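Local coordinates for 3-oxo-tetronate kinase (Salmonella typhimurium, PDB 3DQQ), which probably catalyses the ATP-dependent phosphorylation of 3-oxo-tetronate to 3-oxo-tetronate 4-phosphate, at residues G251-V255 with V302-D306; Q266-Y271 with E409-I413; I383-V387 with N405-E409. All coordinates share one frame; numbering follows the deposited sequence.

Interaction 1. Residues G251-V255 with V302-D306; sequences GRAVV and VLSQD
NH2 of Arg252 lies among three backbone carbonyls where helix 288-304 gives way to loop. Arg252 NH2 is 2.7 Å from Gln305 O and 3.0 Å from Val302 O, both reached obliquely to the guanidinium plane, while Leu303 O stands farther off at the guanidinium edge, 3.6 Å from Arg252 NH2. The two nearer pairs have angles too poor for hydrogen bonds, so the attraction is best read as electrostatic: a positive group among carbonyl oxygens and near the negative end of the helix dipole, which probably favours the charge. Arginine suits the place because its long chain can span the gap between strand and helix end. CG points opposite the backbone N (chi1 171°), and bends at chi2 and chi3 then turn the guanidinium in toward the carbonyls. The chain there keeps a bond of its own, Gln305 N to Val302 O at 3.0 Å, and the amide of Gln305 folds back to give NE2 to Trp301 O. CB of Gln305, meanwhile, packs 3.7 Å from Arg252 NH2.

Farther into the domain the contact becomes apolar. Val254 CG2 meets Val302 CG1 at 4.1 Å, the two side chains crossing at about a right angle. Both valines also touch Leu349 of helix 336-351, and short branched residues fill this layer between strand and helices compactly. Strand 253-257 runs parallel to its neighbours 312-314 and 356-360, so the arrangement is that of a helix packed on a parallel sheet in an alpha/beta nucleotide-binding domain.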
ATOM      1  N   GLY A 251     -20.605 -19.587 -22.764  1.00 41.82           N
ATOM      2  CA  GLY A 251     -19.604 -20.524 -22.330  1.00 41.43           C
ATOM      3  C   GLY A 251     -19.226 -20.296 -20.901  1.00 40.86           C
ATOM      4  O   GLY A 251     -19.602 -19.296 -20.302  1.00 40.48           O
ATOM      5  N   ARG A 252     -18.460 -21.221 -20.357  1.00 41.07           N
ATOM      6  CA  ARG A 252     -18.142 -21.151 -18.959  1.00 40.12           C
ATOM      7  C   ARG A 252     -17.197 -19.960 -18.675  1.00 39.12           C
ATOM      8  O   ARG A 252     -16.451 -19.505 -19.555  1.00 38.18           O
ATOM      9  CB  ARG A 252     -17.592 -22.493 -18.468  1.00 41.35           C
ATOM     10  CG  ARG A 252     -17.019 -22.423 -17.003  1.00 45.11           C
ATOM     11  CD  ARG A 252     -18.037 -22.713 -15.857  1.00 52.72           C
ATOM     12  NE  ARG A 252     -17.478 -23.716 -14.933  1.00 55.75           N
ATOM     13  CZ  ARG A 252     -17.127 -24.981 -15.270  1.00 57.84           C
ATOM     14  NH1 ARG A 252     -17.255 -25.467 -16.527  1.00 57.38           N
ATOM     15  NH2 ARG A 252     -16.628 -25.782 -14.336  1.00 58.03           N
ATOM     16  N   ALA A 253     -17.313 -19.445 -17.447  1.00 37.72           N
ATOM     17  CA  ALA A 253     -16.538 -18.337 -16.938  1.00 37.01           C
ATOM     18  C   ALA A 253     -15.649 -18.721 -15.731  1.00 36.54           C
ATOM     19  O   ALA A 253     -15.845 -19.741 -15.063  1.00 37.10           O
ATOM     20  CB  ALA A 253     -17.464 -17.216 -16.553  1.00 36.07           C
ATOM     21  N   VAL A 254     -14.672 -17.867 -15.466  1.00 35.76           N
ATOM     22  CA  VAL A 254     -13.737 -18.057 -14.405  1.00 35.22           C
ATOM     23  C   VAL A 254     -13.438 -16.672 -13.844  1.00 35.50           C
ATOM     24  O   VAL A 254     -13.403 -15.712 -14.598  1.00 34.97           O
ATOM     25  CB  VAL A 254     -12.471 -18.731 -14.925  1.00 34.56           C
ATOM     26  CG1 VAL A 254     -11.761 -17.851 -15.940  1.00 31.42           C
ATOM     27  CG2 VAL A 254     -11.584 -19.097 -13.760  1.00 33.85           C
ATOM     28  N   VAL A 255     -13.305 -16.555 -12.523  1.00 35.71           N
ATOM     29  CA  VAL A 255     -12.770 -15.334 -11.916  1.00 35.73           C
ATOM     30  C   VAL A 255     -11.300 -15.575 -11.571  1.00 36.11           C
ATOM     31  O   VAL A 255     -10.972 -16.550 -10.891  1.00 36.25           O
ATOM     32  CB  VAL A 255     -13.526 -14.940 -10.631  1.00 35.64           C
ATOM     33  CG1 VAL A 255     -12.918 -13.683 -10.013  1.00 33.11           C
ATOM     34  CG2 VAL A 255     -14.992 -14.750 -10.938  1.00 35.47           C
ATOM     35  N   VAL A 302     -10.618 -26.037 -12.026  1.00 33.62           N
ATOM     36  CA  VAL A 302     -11.659 -25.134 -12.454  1.00 34.01           C
ATOM     37  C   VAL A 302     -12.606 -25.884 -13.395  1.00 34.59           C
ATOM     38  O   VAL A 302     -13.821 -25.866 -13.225  1.00 34.31           O
ATOM     39  CB  VAL A 302     -11.113 -23.878 -13.176  1.00 33.83           C
ATOM     40  CG1 VAL A 302     -12.265 -23.123 -13.791  1.00 33.93           C
ATOM     41  CG2 VAL A 302     -10.326 -22.967 -12.228  1.00 31.12           C
ATOM     42  N   LEU A 303     -12.030 -26.569 -14.372  1.00 35.33           N
ATOM     43  CA  LEU A 303     -12.812 -27.229 -15.409  1.00 35.53           C
ATOM     44  C   LEU A 303     -13.656 -28.354 -14.848  1.00 37.34           C
ATOM     45  O   LEU A 303     -14.707 -28.672 -15.367  1.00 37.94           O
ATOM     46  CB  LEU A 303     -11.909 -27.784 -16.504  1.00 34.75           C
ATOM     47  CG  LEU A 303     -11.157 -26.732 -17.301  1.00 33.58           C
ATOM     48  CD1 LEU A 303      -9.978 -27.369 -18.002  1.00 31.74           C
ATOM     49  CD2 LEU A 303     -12.084 -26.000 -18.262  1.00 29.11           C
ATOM     50  N   SER A 304     -13.222 -28.987 -13.788  1.00 39.36           N
ATOM     51  CA  SER A 304     -14.026 -30.074 -13.284  1.00 40.91           C
ATOM     52  C   SER A 304     -15.090 -29.588 -12.276  1.00 41.40           C
ATOM     53  O   SER A 304     -15.894 -30.370 -11.820  1.00 42.04           O
ATOM     54  CB  SER A 304     -13.120 -31.155 -12.726  1.00 40.29           C
ATOM     55  OG  SER A 304     -12.567 -30.714 -11.515  1.00 42.40           O
ATOM     56  N   GLN A 305     -15.136 -28.301 -11.955  1.00 42.89           N
ATOM     57  CA  GLN A 305     -16.241 -27.793 -11.137  1.00 43.74           C
ATOM     58  C   GLN A 305     -17.537 -27.849 -11.907  1.00 45.75           C
ATOM     59  O   GLN A 305     -17.578 -27.977 -13.125  1.00 45.88           O
ATOM     60  CB  GLN A 305     -16.041 -26.339 -10.709  1.00 43.69           C
ATOM     61  CG  GLN A 305     -14.891 -26.108  -9.813  1.00 43.66           C
ATOM     62  CD  GLN A 305     -14.845 -27.091  -8.691  1.00 42.39           C
ATOM     63  OE1 GLN A 305     -15.652 -27.034  -7.771  1.00 41.21           O
ATOM     64  NE2 GLN A 305     -13.893 -28.005  -8.759  1.00 41.19           N
ATOM     65  N   ASP A 306     -18.613 -27.714 -11.168  1.00 48.06           N
ATOM     66  CA  ASP A 306     -19.930 -27.820 -11.743  1.00 49.88           C
ATOM     67  C   ASP A 306     -20.824 -27.082 -10.755  1.00 50.32           C
ATOM     68  O   ASP A 306     -21.310 -27.651  -9.777  1.00 51.47           O
ATOM     69  CB  ASP A 306     -20.282 -29.303 -11.896  1.00 50.45           C
ATOM     70  CG  ASP A 306     -21.759 -29.537 -12.109  1.00 53.64           C
ATOM     71  OD1 ASP A 306     -22.424 -28.663 -12.741  1.00 57.22           O
ATOM     72  OD2 ASP A 306     -22.245 -30.600 -11.636  1.00 56.95           O
TER

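Interaction 2. Residues Q266-Y271 with E409-I413; sequences QQVAFY and ESFFI
Tyr271 and Phe412 form a T-shaped (edge-to-face) pair at the centre of a helix-helix contact in the nucleotide-binding domain, where helix 262-271 meets the start of helix 411-417. The ring centroids are 5.7 Å apart, with the planes at 73° and the edge of Phe412 turned toward the face of Tyr271. The tyrosine ring also receives a CH-pi contact over its face, Phe412 CB lying 3.9 Å from the Tyr271 centroid. Phe412 can serve both ways because its CG is turned away from the carbonyl carbon (chi1 -63°); the ring then reaches back along helix 262-271, bringing Phe412 CE2 to 3.6 Å from Gln267 CB and close to Val268 CG2. Ile413 CG1 fills in at the edge of the tyrosine ring, while Tyr271 OH, too polar to be left in this apolar layer without a partner, bonds to Ala310 O. Val255 and Met312 of the sheet close in around the aromatic pair.

Toward solvent the packing changes character. The exposed Glu409 lays its CG 4.0 Å from Phe270 CB and its carboxylate, nearly parallel to the ring at 17°, alongside CD1. Phe270 is only partly exposed: its CE2 touches Ser410 CB and, at 3.6 Å, Ile413 CD1. Gln266 approaches Glu409 CG only loosely. Between the two zones Gln267 packs its NE2 3.5 Å from Phe411 CB and bonds it to Asp408 O, just before the segment, while its backbone makes a CA-H...O contact, Gln267 CA to Glu409 O at 3.5 Å.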
ATOM      1  N   GLN A 266     -12.743  -7.150  -0.618  1.00 44.37           N
ATOM      2  CA  GLN A 266     -14.160  -7.267  -0.321  1.00 44.83           C
ATOM      3  C   GLN A 266     -14.870  -8.144  -1.325  1.00 44.18           C
ATOM      4  O   GLN A 266     -15.697  -8.980  -0.956  1.00 44.72           O
ATOM      5  CB  GLN A 266     -14.827  -5.911  -0.315  1.00 44.88           C
ATOM      6  CG  GLN A 266     -14.577  -5.110   0.937  1.00 47.20           C
ATOM      7  CD  GLN A 266     -15.185  -3.720   0.832  1.00 48.77           C
ATOM      8  OE1 GLN A 266     -14.462  -2.706   0.779  1.00 54.69           O
ATOM      9  NE2 GLN A 266     -16.518  -3.663   0.750  1.00 52.51           N
ATOM     10  N   GLN A 267     -14.550  -7.939  -2.599  1.00 43.65           N
ATOM     11  CA  GLN A 267     -15.124  -8.726  -3.695  1.00 42.79           C
ATOM     12  C   GLN A 267     -14.807 -10.214  -3.567  1.00 41.81           C
ATOM     13  O   GLN A 267     -15.667 -11.040  -3.812  1.00 41.55           O
ATOM     14  CB  GLN A 267     -14.665  -8.172  -5.047  1.00 42.53           C
ATOM     15  CG  GLN A 267     -15.278  -6.802  -5.359  1.00 42.75           C
ATOM     16  CD  GLN A 267     -14.455  -5.933  -6.336  1.00 43.46           C
ATOM     17  OE1 GLN A 267     -13.253  -6.126  -6.514  1.00 44.51           O
ATOM     18  NE2 GLN A 267     -15.113  -4.959  -6.952  1.00 42.63           N
ATOM     19  N   VAL A 268     -13.591 -10.554  -3.146  1.00 41.26           N
ATOM     20  CA  VAL A 268     -13.196 -11.959  -3.015  1.00 40.63           C
ATOM     21  C   VAL A 268     -13.891 -12.565  -1.810  1.00 40.51           C
ATOM     22  O   VAL A 268     -14.441 -13.669  -1.889  1.00 40.04           O
ATOM     23  CB  VAL A 268     -11.661 -12.127  -2.908  1.00 40.08           C
ATOM     24  CG1 VAL A 268     -11.283 -13.526  -2.480  1.00 37.01           C
ATOM     25  CG2 VAL A 268     -11.017 -11.796  -4.234  1.00 39.86           C
ATOM     26  N   ALA A 269     -13.881 -11.832  -0.697  1.00 40.62           N
ATOM     27  CA  ALA A 269     -14.541 -12.291   0.544  1.00 40.59           C
ATOM     28  C   ALA A 269     -16.033 -12.572   0.281  1.00 40.88           C
ATOM     29  O   ALA A 269     -16.566 -13.587   0.722  1.00 41.59           O
ATOM     30  CB  ALA A 269     -14.359 -11.290   1.631  1.00 39.07           C
ATOM     31  N   PHE A 270     -16.680 -11.712  -0.501  1.00 41.56           N
ATOM     32  CA  PHE A 270     -18.104 -11.851  -0.822  1.00 41.31           C
ATOM     33  C   PHE A 270     -18.351 -13.024  -1.752  1.00 40.98           C
ATOM     34  O   PHE A 270     -19.031 -13.977  -1.385  1.00 40.81           O
ATOM     35  CB  PHE A 270     -18.616 -10.550  -1.455  1.00 42.69           C
ATOM     36  CG  PHE A 270     -20.060 -10.604  -1.893  1.00 42.87           C
ATOM     37  CD1 PHE A 270     -21.085 -10.411  -0.972  1.00 44.03           C
ATOM     38  CD2 PHE A 270     -20.388 -10.805  -3.239  1.00 44.81           C
ATOM     39  CE1 PHE A 270     -22.418 -10.445  -1.372  1.00 44.11           C
ATOM     40  CE2 PHE A 270     -21.727 -10.841  -3.664  1.00 45.21           C
ATOM     41  CZ  PHE A 270     -22.747 -10.666  -2.726  1.00 44.76           C
ATOM     42  N   TYR A 271     -17.753 -12.957  -2.940  1.00 39.95           N
ATOM     43  CA  TYR A 271     -17.920 -13.985  -3.955  1.00 40.17           C
ATOM     44  C   TYR A 271     -17.643 -15.410  -3.485  1.00 40.47           C
ATOM     45  O   TYR A 271     -18.282 -16.351  -3.976  1.00 40.93           O
ATOM     46  CB  TYR A 271     -17.025 -13.700  -5.147  1.00 39.02           C
ATOM     47  CG  TYR A 271     -17.344 -14.532  -6.365  1.00 38.54           C
ATOM     48  CD1 TYR A 271     -16.449 -15.479  -6.838  1.00 36.76           C
ATOM     49  CD2 TYR A 271     -18.546 -14.363  -7.044  1.00 37.15           C
ATOM     50  CE1 TYR A 271     -16.735 -16.239  -7.963  1.00 38.01           C
ATOM     51  CE2 TYR A 271     -18.847 -15.114  -8.166  1.00 38.53           C
ATOM     52  CZ  TYR A 271     -17.940 -16.059  -8.627  1.00 38.39           C
ATOM     53  OH  TYR A 271     -18.243 -16.807  -9.740  1.00 36.38           O
ATOM     54  N   GLU A 409     -18.920  -4.372  -4.135  1.00 52.80           N
ATOM     55  CA  GLU A 409     -18.773  -5.661  -3.453  1.00 52.16           C
ATOM     56  C   GLU A 409     -19.144  -6.877  -4.295  1.00 51.00           C
ATOM     57  O   GLU A 409     -18.439  -7.902  -4.293  1.00 50.90           O
ATOM     58  CB  GLU A 409     -19.640  -5.643  -2.196  1.00 52.37           C
ATOM     59  CG  GLU A 409     -19.221  -6.603  -1.086  1.00 53.69           C
ATOM     60  CD  GLU A 409     -20.177  -6.564   0.122  1.00 55.01           C
ATOM     61  OE1 GLU A 409     -21.406  -6.343  -0.068  1.00 58.68           O
ATOM     62  OE2 GLU A 409     -19.696  -6.758   1.267  1.00 60.46           O
ATOM     63  N   SER A 410     -20.247  -6.763  -5.021  1.00 49.60           N
ATOM     64  CA  SER A 410     -20.784  -7.907  -5.741  1.00 48.53           C
ATOM     65  C   SER A 410     -20.348  -7.984  -7.207  1.00 47.20           C
ATOM     66  O   SER A 410     -20.925  -8.737  -7.987  1.00 47.21           O
ATOM     67  CB  SER A 410     -22.305  -7.881  -5.642  1.00 48.30           C
ATOM     68  OG  SER A 410     -22.799  -6.734  -6.294  1.00 48.07           O
ATOM     69  N   PHE A 411     -19.320  -7.234  -7.574  1.00 46.01           N
ATOM     70  CA  PHE A 411     -18.854  -7.188  -8.955  1.00 45.64           C
ATOM     71  C   PHE A 411     -18.797  -8.538  -9.663  1.00 45.23           C
ATOM     72  O   PHE A 411     -19.345  -8.691 -10.763  1.00 45.40           O
ATOM     73  CB  PHE A 411     -17.478  -6.571  -9.000  1.00 45.14           C
ATOM     74  CG  PHE A 411     -16.873  -6.520 -10.384  1.00 45.48           C
ATOM     75  CD1 PHE A 411     -17.288  -5.583 -11.303  1.00 44.71           C
ATOM     76  CD2 PHE A 411     -15.848  -7.377 -10.741  1.00 44.68           C
ATOM     77  CE1 PHE A 411     -16.721  -5.527 -12.550  1.00 44.86           C
ATOM     78  CE2 PHE A 411     -15.293  -7.319 -11.973  1.00 44.45           C
ATOM     79  CZ  PHE A 411     -15.742  -6.400 -12.888  1.00 44.17           C
ATOM     80  N   PHE A 412     -18.148  -9.512  -9.034  1.00 44.71           N
ATOM     81  CA  PHE A 412     -17.934 -10.805  -9.665  1.00 44.50           C
ATOM     82  C   PHE A 412     -19.241 -11.548  -9.903  1.00 44.70           C
ATOM     83  O   PHE A 412     -19.316 -12.399 -10.817  1.00 44.06           O
ATOM     84  CB  PHE A 412     -17.030 -11.707  -8.818  1.00 44.29           C
ATOM     85  CG  PHE A 412     -15.641 -11.201  -8.619  1.00 43.00           C
ATOM     86  CD1 PHE A 412     -14.940 -10.610  -9.630  1.00 42.48           C
ATOM     87  CD2 PHE A 412     -15.011 -11.380  -7.422  1.00 43.67           C
ATOM     88  CE1 PHE A 412     -13.651 -10.160  -9.437  1.00 43.18           C
ATOM     89  CE2 PHE A 412     -13.690 -10.928  -7.228  1.00 43.62           C
ATOM     90  CZ  PHE A 412     -13.025 -10.327  -8.240  1.00 42.87           C
ATOM     91  N   ILE A 413     -20.253 -11.278  -9.072  1.00 44.86           N
ATOM     92  CA  ILE A 413     -21.582 -11.819  -9.354  1.00 45.76           C
ATOM     93  C   ILE A 413     -22.250 -11.025 -10.480  1.00 46.19           C
ATOM     94  O   ILE A 413     -22.749 -11.614 -11.432  1.00 46.26           O
ATOM     95  CB  ILE A 413     -22.513 -11.839  -8.133  1.00 45.61           C
ATOM     96  CG1 ILE A 413     -22.025 -12.838  -7.110  1.00 46.52           C
ATOM     97  CG2 ILE A 413     -23.874 -12.297  -8.526  1.00 44.62           C
ATOM     98  CD1 ILE A 413     -23.034 -13.134  -6.053  1.00 46.53           C
TER

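Interaction 3. Residues I383-V387 with N405-E409; sequences ISPGV and NFGDE
Ser384 touches Gly407 and Asp408 just after the chain has turned its corner at Ile383. Ser384 OG, directed opposite the carbonyl carbon and beside the backbone N (chi1 -77°), comes 3.8 Å from Gly407 CA and 3.2 Å from Asp408 OD1. A small hydroxyl fits here, since the backbones approach closely, with the CA atoms of Ser384 and Gly407 5.6 Å apart. Together with Ile383, Ser384 faces Val387 in a classic beta bulge, and it also opens a type II turn closed by Val387 N to Ser384 O at 3.0 Å. Pro385 supplies the rigid second position of that turn. Pro385 O meets the edge of the Phe406 ring, near the ring plane, 3.5 Å from Phe406 CD1, where the ring hydrogens carry partial positive charge. Gly386 suits the third position, its positive phi being readily adopted by glycine, and lies beside Phe406 CE1. Val387 then turns inward, resting CG2 3.9 Å from Phe406 CB.

On the facing loop, Phe406 packs on Gln327 of the second subunit and follows closely on Gly404, a probable ATP-binding residue. Asp408 OD2 accepts from Ser410 OG and forms a salt bridge with Arg414, whose NH2 also bonds Ile383 O. The chemistry is thus largely apolar at Phe406, with one carbonyl at the ring edge, and polar at Asp408, where Arg414 ties the two loops through a common partner.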
ATOM      1  N   ILE A 383     -20.187  -3.114 -16.531  1.00 44.93           N
ATOM      2  CA  ILE A 383     -20.575  -3.856 -15.376  1.00 44.90           C
ATOM      3  C   ILE A 383     -20.575  -2.827 -14.265  1.00 45.48           C
ATOM      4  O   ILE A 383     -21.460  -2.794 -13.452  1.00 45.96           O
ATOM      5  CB  ILE A 383     -19.607  -5.033 -15.125  1.00 44.58           C
ATOM      6  CG1 ILE A 383     -19.534  -5.933 -16.377  1.00 43.65           C
ATOM      7  CG2 ILE A 383     -20.048  -5.816 -13.919  1.00 43.80           C
ATOM      8  CD1 ILE A 383     -18.272  -6.718 -16.534  1.00 43.27           C
ATOM      9  N   SER A 384     -19.575  -1.967 -14.244  1.00 46.39           N
ATOM     10  CA  SER A 384     -19.463  -0.901 -13.269  1.00 46.76           C
ATOM     11  C   SER A 384     -18.761   0.173 -14.031  1.00 47.26           C
ATOM     12  O   SER A 384     -18.221  -0.079 -15.088  1.00 48.12           O
ATOM     13  CB  SER A 384     -18.578  -1.308 -12.085  1.00 47.24           C
ATOM     14  OG  SER A 384     -19.246  -2.169 -11.164  1.00 49.03           O
ATOM     15  N   PRO A 385     -18.750   1.383 -13.509  1.00 47.54           N
ATOM     16  CA  PRO A 385     -18.064   2.422 -14.263  1.00 47.03           C
ATOM     17  C   PRO A 385     -16.617   2.074 -14.481  1.00 46.81           C
ATOM     18  O   PRO A 385     -15.938   1.681 -13.542  1.00 47.08           O
ATOM     19  CB  PRO A 385     -18.185   3.642 -13.355  1.00 47.37           C
ATOM     20  CG  PRO A 385     -19.443   3.370 -12.565  1.00 47.78           C
ATOM     21  CD  PRO A 385     -19.369   1.906 -12.281  1.00 47.77           C
ATOM     22  N   GLY A 386     -16.173   2.209 -15.732  1.00 46.68           N
ATOM     23  CA  GLY A 386     -14.774   2.001 -16.121  1.00 45.51           C
ATOM     24  C   GLY A 386     -14.490   0.556 -16.486  1.00 45.17           C
ATOM     25  O   GLY A 386     -13.402   0.254 -16.974  1.00 46.39           O
ATOM     26  N   VAL A 387     -15.461  -0.330 -16.269  1.00 43.25           N
ATOM     27  CA  VAL A 387     -15.244  -1.745 -16.387  1.00 41.49           C
ATOM     28  C   VAL A 387     -16.318  -2.410 -17.198  1.00 40.16           C
ATOM     29  O   VAL A 387     -17.257  -2.973 -16.631  1.00 40.60           O
ATOM     30  CB  VAL A 387     -15.196  -2.380 -15.017  1.00 41.87           C
ATOM     31  CG1 VAL A 387     -14.746  -3.852 -15.133  1.00 39.58           C
ATOM     32  CG2 VAL A 387     -14.268  -1.554 -14.145  1.00 41.19           C
ATOM     33  N   ASN A 405      -9.290  -0.631  -7.156  1.00 57.79           N
ATOM     34  CA  ASN A 405     -10.515  -0.306  -6.374  1.00 57.90           C
ATOM     35  C   ASN A 405     -11.779   0.081  -7.174  1.00 58.25           C
ATOM     36  O   ASN A 405     -12.761   0.549  -6.580  1.00 59.01           O
ATOM     37  CB  ASN A 405     -10.234   0.770  -5.294  1.00 58.27           C
ATOM     38  CG  ASN A 405      -9.339   0.243  -4.104  1.00 59.78           C
ATOM     39  OD1 ASN A 405      -9.641  -0.768  -3.418  1.00 57.80           O
ATOM     40  ND2 ASN A 405      -8.250   0.977  -3.847  1.00 62.21           N
ATOM     41  N   PHE A 406     -11.787  -0.162  -8.482  1.00 57.90           N
ATOM     42  CA  PHE A 406     -13.044  -0.159  -9.251  1.00 57.75           C
ATOM     43  C   PHE A 406     -14.005  -1.287  -8.860  1.00 56.65           C
ATOM     44  O   PHE A 406     -13.610  -2.379  -8.482  1.00 55.76           O
ATOM     45  CB  PHE A 406     -12.804  -0.328 -10.752  1.00 59.61           C
ATOM     46  CG  PHE A 406     -12.101   0.814 -11.381  1.00 61.59           C
ATOM     47  CD1 PHE A 406     -12.809   1.769 -12.069  1.00 63.17           C
ATOM     48  CD2 PHE A 406     -10.704   0.945 -11.277  1.00 65.66           C
ATOM     49  CE1 PHE A 406     -12.162   2.839 -12.662  1.00 64.41           C
ATOM     50  CE2 PHE A 406     -10.039   2.032 -11.852  1.00 64.70           C
ATOM     51  CZ  PHE A 406     -10.778   2.974 -12.558  1.00 64.04           C
ATOM     52  N   GLY A 407     -15.279  -1.005  -9.039  1.00 55.73           N
ATOM     53  CA  GLY A 407     -16.327  -1.938  -8.761  1.00 55.53           C
ATOM     54  C   GLY A 407     -16.870  -1.767  -7.355  1.00 55.09           C
ATOM     55  O   GLY A 407     -16.343  -1.009  -6.540  1.00 55.08           O
ATOM     56  N   ASP A 408     -17.934  -2.517  -7.119  1.00 54.54           N
ATOM     57  CA  ASP A 408     -18.623  -2.670  -5.860  1.00 54.25           C
ATOM     58  C   ASP A 408     -18.401  -4.107  -5.325  1.00 53.53           C
ATOM     59  O   ASP A 408     -17.800  -4.955  -5.986  1.00 53.02           O
ATOM     60  CB  ASP A 408     -20.111  -2.469  -6.130  1.00 54.84           C
ATOM     61  CG  ASP A 408     -20.674  -3.430  -7.274  1.00 58.34           C
ATOM     62  OD1 ASP A 408     -20.050  -3.617  -8.396  1.00 56.57           O
ATOM     63  OD2 ASP A 408     -21.779  -3.992  -7.019  1.00 62.83           O
ATOM     64  N   GLU A 409     -18.920  -4.372  -4.135  1.00 52.80           N
ATOM     65  CA  GLU A 409     -18.773  -5.661  -3.453  1.00 52.16           C
ATOM     66  C   GLU A 409     -19.144  -6.877  -4.295  1.00 51.00           C
ATOM     67  O   GLU A 409     -18.439  -7.902  -4.293  1.00 50.90           O
ATOM     68  CB  GLU A 409     -19.640  -5.643  -2.196  1.00 52.37           C
ATOM     69  CG  GLU A 409     -19.221  -6.603  -1.086  1.00 53.69           C
ATOM     70  CD  GLU A 409     -20.177  -6.564   0.122  1.00 55.01           C
ATOM     71  OE1 GLU A 409     -21.406  -6.343  -0.068  1.00 58.68           O
ATOM     72  OE2 GLU A 409     -19.696  -6.758   1.267  1.00 60.46           O
TER

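Interaction 2 is the buried core of the set, an aromatic layer between two helices. Interactions 1 and 3 are only partly buried, and more of their chemistry is polar. Interaction 1 takes in the start of strand 253-257, and its Val255 packs on both Phe412 and Tyr271, so the strand is joined directly to that core. Interaction 3 adjoins interaction 2 as well: the two share Glu409, and Phe411 of the helix packs on Ile383 and Val387. Interactions 1 and 3 do not touch, their nearest atoms being about 10 Å apart. Of the three, interaction 3 alone reaches the second subunit.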